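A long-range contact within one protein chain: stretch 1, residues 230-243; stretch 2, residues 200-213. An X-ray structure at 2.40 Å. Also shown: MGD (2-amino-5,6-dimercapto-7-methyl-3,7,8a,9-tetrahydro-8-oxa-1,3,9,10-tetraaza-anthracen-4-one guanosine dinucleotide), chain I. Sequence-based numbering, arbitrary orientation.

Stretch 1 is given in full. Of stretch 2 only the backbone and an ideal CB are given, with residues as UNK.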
# COMPACT_ATOMS: atom_id res chain seq x y z
N ALA A 230 -16.27 -13.08 10.70
CA ALA A 230 -16.16 -14.42 11.28
C ALA A 230 -14.67 -14.75 11.39
O ALA A 230 -13.95 -14.85 10.37
CB ALA A 230 -16.87 -15.50 10.38
N LYS A 231 -14.19 -14.86 12.62
CA LYS A 231 -12.80 -15.18 12.85
C LYS A 231 -12.66 -16.72 13.01
O LYS A 231 -13.38 -17.38 13.80
CB LYS A 231 -12.21 -14.31 13.97
CG LYS A 231 -11.97 -14.84 15.36
CD LYS A 231 -11.30 -13.72 16.21
CE LYS A 231 -11.06 -12.43 15.38
NZ LYS A 231 -11.33 -11.18 16.16
N VAL A 232 -11.76 -17.25 12.18
CA VAL A 232 -11.41 -18.64 11.89
C VAL A 232 -10.07 -19.20 12.43
O VAL A 232 -9.01 -18.66 12.09
CB VAL A 232 -11.40 -18.80 10.30
CG1 VAL A 232 -11.31 -20.26 9.86
CG2 VAL A 232 -12.64 -18.11 9.69
N VAL A 233 -10.11 -20.27 13.21
CA VAL A 233 -8.88 -20.90 13.74
C VAL A 233 -8.57 -22.22 12.97
O VAL A 233 -9.43 -23.08 12.85
CB VAL A 233 -9.01 -21.22 15.29
CG1 VAL A 233 -7.73 -21.92 15.79
CG2 VAL A 233 -9.25 -19.92 16.10
N VAL A 234 -7.38 -22.37 12.40
CA VAL A 234 -7.04 -23.60 11.68
C VAL A 234 -5.95 -24.42 12.40
O VAL A 234 -4.92 -23.88 12.80
CB VAL A 234 -6.58 -23.34 10.18
CG1 VAL A 234 -6.01 -24.63 9.54
CG2 VAL A 234 -7.76 -22.83 9.34
N VAL A 235 -6.24 -25.71 12.59
CA VAL A 235 -5.35 -26.68 13.24
C VAL A 235 -4.93 -27.63 12.10
O VAL A 235 -5.77 -28.31 11.50
CB VAL A 235 -6.13 -27.46 14.35
CG1 VAL A 235 -5.19 -28.42 15.08
CG2 VAL A 235 -6.79 -26.46 15.34
N ASP A 236 -3.63 -27.69 11.78
CA ASP A 236 -3.12 -28.48 10.65
C ASP A 236 -1.57 -28.43 10.69
O ASP A 236 -1.00 -27.39 11.01
CB ASP A 236 -3.63 -27.75 9.34
CG ASP A 236 -3.61 -28.64 8.06
OD1 ASP A 236 -2.63 -29.39 7.84
OD2 ASP A 236 -4.58 -28.53 7.24
N PRO A 237 -0.87 -29.56 10.40
CA PRO A 237 0.60 -29.47 10.41
C PRO A 237 1.11 -28.68 9.16
O PRO A 237 2.31 -28.41 9.03
CB PRO A 237 1.07 -30.93 10.41
CG PRO A 237 -0.09 -31.71 9.82
CD PRO A 237 -1.32 -30.96 10.32
N ARG A 238 0.17 -28.31 8.28
CA ARG A 238 0.49 -27.59 7.01
C ARG A 238 -0.24 -26.21 6.91
O ARG A 238 -1.43 -26.13 7.22
CB ARG A 238 0.09 -28.47 5.79
CG ARG A 238 0.81 -28.16 4.44
CD ARG A 238 0.13 -28.87 3.25
NE ARG A 238 -1.33 -28.86 3.37
CZ ARG A 238 -2.17 -28.15 2.60
NH1 ARG A 238 -1.68 -27.38 1.63
NH2 ARG A 238 -3.49 -28.20 2.80
N PHE A 239 0.46 -25.15 6.51
CA PHE A 239 -0.13 -23.79 6.34
C PHE A 239 -0.89 -23.76 5.00
O PHE A 239 -0.38 -23.24 3.98
CB PHE A 239 0.92 -22.65 6.36
CG PHE A 239 0.31 -21.23 6.49
CD1 PHE A 239 -0.08 -20.73 7.74
CD2 PHE A 239 0.17 -20.38 5.38
CE1 PHE A 239 -0.60 -19.44 7.90
CE2 PHE A 239 -0.36 -19.06 5.51
CZ PHE A 239 -0.75 -18.61 6.79
N SER A 240 -2.11 -24.28 5.01
CA SER A 240 -3.01 -24.38 3.85
C SER A 240 -3.67 -23.06 3.39
O SER A 240 -3.37 -21.97 3.92
CB SER A 240 -4.14 -25.39 4.12
OG SER A 240 -5.18 -24.82 4.92
N THR A 241 -4.58 -23.16 2.42
CA THR A 241 -5.31 -22.00 1.91
C THR A 241 -6.22 -21.43 3.00
O THR A 241 -6.23 -20.20 3.23
CB THR A 241 -6.19 -22.32 0.64
OG1 THR A 241 -5.37 -22.72 -0.46
CG2 THR A 241 -7.03 -21.07 0.27
N ALA A 242 -6.95 -22.31 3.70
CA ALA A 242 -7.84 -21.90 4.78
C ALA A 242 -7.03 -21.27 5.94
O ALA A 242 -7.49 -20.34 6.60
CB ALA A 242 -8.71 -23.11 5.28
N ALA A 243 -5.82 -21.77 6.17
CA ALA A 243 -4.96 -21.16 7.20
C ALA A 243 -4.54 -19.73 6.72
O ALA A 243 -4.32 -18.84 7.55
CB ALA A 243 -3.67 -22.03 7.45
N UNK A 200 -22.53 -18.11 12.20
CA UNK A 200 -21.33 -18.49 12.98
C UNK A 200 -20.43 -17.25 13.27
O UNK A 200 -20.29 -16.35 12.43
CB UNK A 200 -20.53 -19.55 12.22
N UNK A 201 -19.80 -17.21 14.45
CA UNK A 201 -19.00 -16.05 14.91
C UNK A 201 -17.53 -16.30 15.18
O UNK A 201 -16.70 -15.37 15.26
CB UNK A 201 -19.62 -15.50 16.20
N UNK A 202 -17.26 -17.58 15.36
CA UNK A 202 -15.94 -18.14 15.66
C UNK A 202 -16.02 -19.58 15.13
O UNK A 202 -16.91 -20.35 15.50
CB UNK A 202 -15.60 -18.08 17.15
N UNK A 203 -15.08 -19.94 14.25
CA UNK A 203 -15.04 -21.26 13.62
C UNK A 203 -13.69 -22.02 13.78
O UNK A 203 -12.64 -21.46 13.47
CB UNK A 203 -15.35 -21.10 12.13
N UNK A 204 -13.72 -23.26 14.25
CA UNK A 204 -12.47 -24.02 14.39
C UNK A 204 -12.40 -25.22 13.42
O UNK A 204 -13.21 -26.16 13.51
CB UNK A 204 -12.33 -24.51 15.83
N UNK A 205 -11.45 -25.14 12.49
CA UNK A 205 -11.19 -26.14 11.45
C UNK A 205 -10.04 -27.07 11.82
O UNK A 205 -8.90 -26.63 12.02
CB UNK A 205 -10.88 -25.45 10.12
N UNK A 206 -10.34 -28.36 11.94
CA UNK A 206 -9.34 -29.36 12.20
C UNK A 206 -9.04 -30.20 10.91
O UNK A 206 -9.79 -31.13 10.58
CB UNK A 206 -9.81 -30.26 13.35
N UNK A 207 -8.00 -29.83 10.16
CA UNK A 207 -7.59 -30.52 8.96
C UNK A 207 -8.45 -30.37 7.73
O UNK A 207 -8.25 -30.86 6.61
CB UNK A 207 -7.48 -32.01 9.28
N UNK A 208 -9.52 -29.66 7.98
CA UNK A 208 -10.60 -29.31 7.04
C UNK A 208 -9.92 -28.25 6.10
O UNK A 208 -9.82 -27.08 6.47
CB UNK A 208 -11.85 -28.77 7.75
N UNK A 209 -9.45 -28.59 4.91
CA UNK A 209 -8.87 -27.57 4.02
C UNK A 209 -9.90 -26.96 3.03
O UNK A 209 -10.24 -27.59 2.02
CB UNK A 209 -7.71 -28.19 3.23
N UNK A 210 -10.44 -25.78 3.34
CA UNK A 210 -11.44 -25.09 2.49
C UNK A 210 -10.75 -24.09 1.57
O UNK A 210 -10.03 -23.17 2.00
CB UNK A 210 -12.49 -24.37 3.35
N UNK A 211 -10.97 -24.26 0.27
CA UNK A 211 -10.32 -23.44 -0.72
C UNK A 211 -9.48 -24.34 -1.62
O UNK A 211 -9.22 -23.99 -2.78
CB UNK A 211 -9.47 -22.36 -0.06
N UNK A 212 -9.00 -25.47 -1.09
CA UNK A 212 -8.26 -26.49 -1.86
C UNK A 212 -9.34 -27.56 -2.15
O UNK A 212 -9.49 -28.01 -3.30
CB UNK A 212 -7.05 -27.05 -1.10
N UNK A 213 -10.08 -27.94 -1.09
CA UNK A 213 -11.30 -28.81 -1.15
C UNK A 213 -12.23 -27.68 -1.63
O UNK A 213 -12.45 -26.68 -0.94
CB UNK A 213 -11.71 -29.50 0.15
PB MGD I . -8.90 -33.31 5.45
O1B MGD I . -8.25 -34.63 5.37
O2B MGD I . -9.60 -32.91 6.65
O3B MGD I . -9.79 -33.45 4.12
O3A MGD I . -11.02 -32.93 1.96
PA MGD I . -11.07 -32.71 3.52
O1A MGD I . -12.34 -33.31 3.89
O2A MGD I . -11.02 -31.28 3.78
O5' MGD I . -7.87 -32.19 5.15
C5' MGD I . -6.68 -32.22 4.36
C4' MGD I . -5.75 -31.42 5.26
O4' MGD I . -5.58 -32.30 6.36
C3' MGD I . -4.32 -31.12 4.76
O3' MGD I . -3.98 -29.73 4.94
C2' MGD I . -3.39 -31.98 5.65
O2' MGD I . -2.32 -31.16 6.12
C1' MGD I . -4.24 -32.19 6.88
N9 MGD I . -3.79 -33.13 7.93
C8 MGD I . -3.04 -34.27 7.75
N7 MGD I . -2.79 -34.90 8.93
C5 MGD I . -3.36 -34.14 9.90
C6 MGD I . -3.41 -34.19 11.38
O6 MGD I . -2.89 -35.16 11.93
N1 MGD I . -4.07 -33.24 12.04
C2 MGD I . -4.64 -32.18 11.40
N2 MGD I . -5.30 -31.21 12.13
N3 MGD I . -4.63 -32.06 10.04
C4 MGD I . -4.03 -32.99 9.25
C10 MGD I . -11.38 -34.06 1.19
C11 MGD I . -12.76 -33.77 0.70
O11 MGD I . -12.67 -32.69 -0.25
C12 MGD I . -13.55 -35.02 0.26
S12 MGD I . -13.70 -36.38 1.25
C13 MGD I . -14.20 -35.11 -0.96
S13 MGD I . -15.16 -36.47 -1.34
C14 MGD I . -14.10 -34.00 -1.97
N15 MGD I . -13.23 -34.22 -3.06
C16 MGD I . -12.68 -33.17 -3.76
C17 MGD I . -11.78 -33.30 -4.96
O17 MGD I . -11.54 -34.45 -5.43
N18 MGD I . -11.31 -32.17 -5.59
C19 MGD I . -11.59 -30.97 -5.04
N19 MGD I . -11.05 -29.91 -5.62
N20 MGD I . -12.36 -30.72 -3.92
C21 MGD I . -12.94 -31.80 -3.31
N22 MGD I . -13.68 -31.68 -2.21
C23 MGD I . -13.80 -32.70 -1.24

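At 200 the CB points sideways with nothing of stretch 1 within 5.5 Å, so many residues would fit; it is A200. The CB of 201 points away, leaving the choice equally open; it is R201, whose long side chain brings its end back nearer to A230.

Positions 202 to 206 run parallel to K231–V235 as a neighbouring strand. The backbone fixes this pairing whatever the side chains: V233 N donates to the carbonyl O of 203 (2.8 Å), V235 N donates to that of 205 (2.9 Å), and the N atoms of 203, 205 and 207 donate to K231 O, V233 O and V235 O.

Position 202 directs its CB to the sheet face carrying K231, V233 and V235. The aliphatic part of K231 and a methyl of V233 would suit a long apolar or aromatic side chain. The residue is Y202, with chi1 t; its CZ lies 3.7 Å from V233 CG2, its CD1 is 3.8 Å from K231 CG, and its hydroxyl is satisfied elsewhere in the structure.

At 203 the CB turns to the other face, with V232, 4.6 Å from V232 CA. A branched aliphatic residue would do; I203 packs loosely here, its CG2 4.7 Å from V232 CG1. Position 204 returns to the face of V233 and V235, where valine, isoleucine or leucine could pack; V204 places CG2 4.2 Å from V233 CB and CG1 4.3 Å from V235 CG2.

Position 205 looks onto an apolar surface formed by V232, V234 and the more distant A242, so a side chain with some reach is favoured. L205 (m, t) sets CD1 4.0 Å from both V232 CG1 and V234 CG2 and 4.1 Å from A242 CB, joining the strand to A242.

The CB of 206 is 4.7 Å from V235 CB and calls for another aliphatic group; I206 packs CG1 4.2 Å from V235 CB.

Position 207 has phi 73°, and an ideal CB would lie 2.9 Å from MGD N3, a clash. Both favour glycine, and it is G207.

At 208 the CB points sideways and stretch 1 leaves the choice open; H208 leads its end away. At 209 the CB is 4.2 Å from R238 NH2, but the cofactor is also close, so a polar donor would suit; H209 NE2 donates to MGD O3A (3.1 Å). Position 210 fits an apolar residue; I210 CB lies 4.5 Å from A242 CB.

At 211 a CB would clash with T241 CG2 (2.8 Å) and jam against the preceding carbonyl O; glycine is required, and G211 is present.

Position 212 points toward stretch 1, where the R238 guanidinium and T241 N both offer donors. An acidic side chain is the natural answer. E212 OE2 forms a salt bridge with R238 NH1 (2.9 Å), while OE1 accepts from R238 NH2 (3.1 Å) and T241 N (3.2 Å).

Position 213 is beyond stretch 1, but MGD N22 invites an acceptor; D213 OD1 accepts from it (2.9 Å).

Stretch 2, residues 200-213: ARYIVLIGHHIGED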
# COMPACT_ATOMS: atom_id res chain seq x y z
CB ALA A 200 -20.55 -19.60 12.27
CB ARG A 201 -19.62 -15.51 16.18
CG ARG A 201 -20.84 -14.66 15.96
CD ARG A 201 -20.41 -13.28 15.50
NE ARG A 201 -20.50 -13.06 14.06
CZ ARG A 201 -20.01 -12.01 13.40
NH1 ARG A 201 -19.37 -11.06 14.07
NH2 ARG A 201 -20.15 -11.92 12.08
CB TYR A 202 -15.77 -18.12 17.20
CG TYR A 202 -14.35 -18.36 17.68
CD1 TYR A 202 -13.43 -17.32 17.81
CD2 TYR A 202 -13.92 -19.65 18.04
CE1 TYR A 202 -12.14 -17.52 18.29
CE2 TYR A 202 -12.63 -19.89 18.52
CZ TYR A 202 -11.74 -18.82 18.64
OH TYR A 202 -10.47 -19.02 19.11
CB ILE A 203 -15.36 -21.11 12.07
CG1 ILE A 203 -16.75 -20.50 11.89
CG2 ILE A 203 -15.24 -22.47 11.34
CD1 ILE A 203 -17.07 -20.12 10.43
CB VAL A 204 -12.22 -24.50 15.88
CG1 VAL A 204 -10.85 -25.21 15.99
CG2 VAL A 204 -12.27 -23.30 16.86
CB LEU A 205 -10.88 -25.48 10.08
CG LEU A 205 -11.94 -24.48 9.55
CD1 LEU A 205 -11.48 -23.86 8.22
CD2 LEU A 205 -13.30 -25.19 9.39
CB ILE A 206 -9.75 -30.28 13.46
CG1 ILE A 206 -9.82 -29.41 14.73
CG2 ILE A 206 -8.75 -31.46 13.62
CD1 ILE A 206 -9.86 -30.18 16.07
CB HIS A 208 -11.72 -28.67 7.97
CG HIS A 208 -13.14 -28.74 7.47
ND1 HIS A 208 -13.52 -28.66 6.15
CD2 HIS A 208 -14.29 -28.76 8.16
CE1 HIS A 208 -14.83 -28.62 6.06
NE2 HIS A 208 -15.33 -28.68 7.27
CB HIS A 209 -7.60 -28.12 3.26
CG HIS A 209 -7.80 -29.35 2.43
ND1 HIS A 209 -6.87 -29.79 1.52
CD2 HIS A 209 -8.82 -30.20 2.34
CE1 HIS A 209 -7.31 -30.86 0.90
NE2 HIS A 209 -8.51 -31.13 1.39
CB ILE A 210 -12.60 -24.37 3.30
CG1 ILE A 210 -13.51 -25.40 4.00
CG2 ILE A 210 -13.43 -23.49 2.32
CD1 ILE A 210 -14.35 -24.82 5.17
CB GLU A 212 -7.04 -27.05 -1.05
CG GLU A 212 -5.86 -26.05 -1.11
CD GLU A 212 -4.80 -26.25 -0.02
OE1 GLU A 212 -5.13 -26.07 1.17
OE2 GLU A 212 -3.64 -26.58 -0.37
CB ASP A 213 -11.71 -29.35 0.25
CG ASP A 213 -13.26 -29.38 0.48
OD1 ASP A 213 -14.04 -29.32 -0.51
OD2 ASP A 213 -13.66 -29.47 1.66
O HOH W 1 -6.60 -26.96 6.83
O HOH W 2 -7.27 -24.81 2.74
O HOH W 3 -6.25 -22.68 -3.29
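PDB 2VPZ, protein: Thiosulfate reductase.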